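Putative modulator of DNA gyrase (Bacteroides thetaiotaomicron, PDB 1VPB) probably acts as a metallopeptidase, as a member of the U62 (PmbA/TldD) peptidase family. Local coordinates at residues L237-V242 with P406-N411. Sequence-based numbering, arbitrary orientation.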
loop_
_atom_site.group_PDB
_atom_site.type_symbol
_atom_site.label_atom_id
_atom_site.label_comp_id
_atom_site.label_asym_id
_atom_site.label_seq_id
_atom_site.Cartn_x
_atom_site.Cartn_y
_atom_site.Cartn_z
ATOM N N LEU A 237 -25.174 11.833 10.401
ATOM C CA LEU A 237 -26.307 12.363 9.665
ATOM C C LEU A 237 -26.483 13.844 10.025
ATOM O O LEU A 237 -26.411 14.214 11.192
ATOM C CB LEU A 237 -27.581 11.587 9.999
ATOM C CG LEU A 237 -27.699 10.149 9.462
ATOM C CD1 LEU A 237 -28.972 9.514 10.005
ATOM C CD2 LEU A 237 -27.670 10.114 7.929
ATOM N N GLY A 238 -26.706 14.671 9.012
ATOM C CA GLY A 238 -26.962 16.088 9.205
ATOM C C GLY A 238 -25.690 16.909 9.316
ATOM O O GLY A 238 -25.752 18.093 9.637
ATOM N N GLN A 239 -24.533 16.317 9.047
ATOM C CA GLN A 239 -23.283 17.077 9.181
ATOM C C GLN A 239 -23.265 18.309 8.273
ATOM O O GLN A 239 -23.719 18.255 7.134
ATOM C CB GLN A 239 -22.083 16.201 8.903
ATOM C CG GLN A 239 -21.661 15.315 10.067
ATOM C CD GLN A 239 -20.568 14.321 9.670
ATOM O OE1 GLN A 239 -20.365 14.078 8.479
ATOM N NE2 GLN A 239 -19.880 13.734 10.663
ATOM N N LYS A 240 -22.786 19.425 8.810
ATOM C CA LYS A 240 -22.788 20.735 8.133
ATOM C C LYS A 240 -21.555 21.524 8.593
ATOM O O LYS A 240 -21.044 21.278 9.664
ATOM C CB LYS A 240 -24.013 21.581 8.530
ATOM C CG LYS A 240 -25.319 21.277 7.836
ATOM C CD LYS A 240 -26.306 22.432 7.962
ATOM C CE LYS A 240 -26.724 22.690 9.407
ATOM N NZ LYS A 240 -27.877 23.649 9.487
ATOM N N LYS A 241 -21.140 22.515 7.810
ATOM C CA LYS A 241 -20.125 23.466 8.234
ATOM C C LYS A 241 -20.647 24.329 9.376
ATOM O O LYS A 241 -21.852 24.449 9.560
ATOM C CB LYS A 241 -19.733 24.383 7.074
ATOM C CG LYS A 241 -19.010 23.678 5.923
ATOM C CD LYS A 241 -18.729 24.638 4.742
ATOM C CE LYS A 241 -17.522 24.182 3.894
ATOM N NZ LYS A 241 -17.006 25.278 3.005
ATOM N N VAL A 242 -19.726 24.926 10.136
ATOM C CA VAL A 242 -20.065 25.922 11.166
ATOM C C VAL A 242 -19.226 27.168 10.890
ATOM O O VAL A 242 -18.341 27.129 10.036
ATOM C CB VAL A 242 -19.802 25.399 12.593
ATOM C CG1 VAL A 242 -20.674 24.176 12.884
ATOM C CG2 VAL A 242 -18.306 25.052 12.791
ATOM N N PRO A 406 -24.066 18.470 14.212
ATOM C CA PRO A 406 -23.039 17.591 13.634
ATOM C C PRO A 406 -22.234 18.371 12.608
ATOM O O PRO A 406 -22.793 19.199 11.877
ATOM C CB PRO A 406 -23.841 16.470 12.972
ATOM C CG PRO A 406 -25.232 16.870 13.002
ATOM C CD PRO A 406 -25.425 18.106 13.799
ATOM N N VAL A 407 -20.929 18.139 12.585
ATOM C CA VAL A 407 -20.028 18.964 11.811
ATOM C C VAL A 407 -19.229 18.157 10.798
ATOM O O VAL A 407 -18.751 17.067 11.088
ATOM C CB VAL A 407 -19.010 19.699 12.744
ATOM C CG1 VAL A 407 -17.958 20.438 11.930
ATOM C CG2 VAL A 407 -19.741 20.661 13.638
ATOM N N SER A 408 -19.084 18.737 9.612
ATOM C CA SER A 408 -18.135 18.278 8.613
ATOM C C SER A 408 -17.795 19.440 7.682
ATOM O O SER A 408 -18.219 20.570 7.905
ATOM C CB SER A 408 -18.711 17.110 7.825
ATOM O OG SER A 408 -19.782 17.567 7.005
ATOM N N GLU A 409 -16.992 19.142 6.671
ATOM C CA GLU A 409 -16.517 20.120 5.694
ATOM C C GLU A 409 -15.809 21.307 6.319
ATOM O O GLU A 409 -15.938 22.426 5.849
ATOM C CB GLU A 409 -17.653 20.545 4.773
ATOM C CG GLU A 409 -18.220 19.347 4.033
ATOM C CD GLU A 409 -19.190 19.751 2.946
ATOM O OE1 GLU A 409 -19.779 20.849 3.039
ATOM O OE2 GLU A 409 -19.352 18.963 2.004
ATOM N N MET A 410 -15.025 21.035 7.368
ATOM C CA MET A 410 -14.186 22.076 7.982
ATOM C C MET A 410 -12.745 21.608 8.003
ATOM O O MET A 410 -12.458 20.409 8.011
ATOM C CB MET A 410 -14.637 22.383 9.419
ATOM C CG MET A 410 -16.085 22.827 9.576
ATOM S SD MET A 410 -16.382 24.461 9.024
ATOM C CE MET A 410 -15.522 25.416 10.288
ATOM N N ASN A 411 -11.837 22.567 8.045
ATOM C CA ASN A 411 -10.437 22.259 8.249
ATOM C C ASN A 411 -9.953 22.850 9.545
ATOM O O ASN A 411 -10.323 23.983 9.902
ATOM C CB ASN A 411 -9.611 22.839 7.114
ATOM C CG ASN A 411 -9.816 22.088 5.809
ATOM O OD1 ASN A 411 -9.844 20.857 5.786
ATOM N ND2 ASN A 411 -9.935 22.826 4.731
#
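A single parallel beta bridge, Lys240 with Val407, lays the linker between helix 225-234 and strand 245-251 along strand 402-413 of the C-terminal domain. Lys240 supplies both bonds: its N donates to Pro406 O at 3.1 Å, and its O accepts Ser408 N at 3.2 Å. Both donors sit above the acceptor carbonyl's plane, and CA-H of Val407 points at Lys240 O. Gln239, with CG anti to its carbonyl carbon (chi1 -80°), runs extended across the strand; CB rests 3.3 Å from Ser408 OG, the chain crosses Pro406 obliquely, its CG against Pro406 CB, and NE2 reaches past Val407 O to hydrogen-bond Glu394 OE1. An alanine here would probably leave the linker less firmly held, losing that bond and the cover over Pro406 and Ser408. At the start of 237-242, Leu237 O lies 3.4 Å from Pro406 CG. At the corner, Lys241 lays its aliphatic chain across Glu409, Lys241 CG 3.6 Å from Glu409 CB. Val242 CG1 meets Val407 CG2, whereas CG2 touches Met410 CE. Met410, packed on Ile393 and Phe448, bends at chi2 and chi3 (-74° and -70°), bringing SD to 3.6 Å from Val242 N, a weak but nearly straight N-H...S bond.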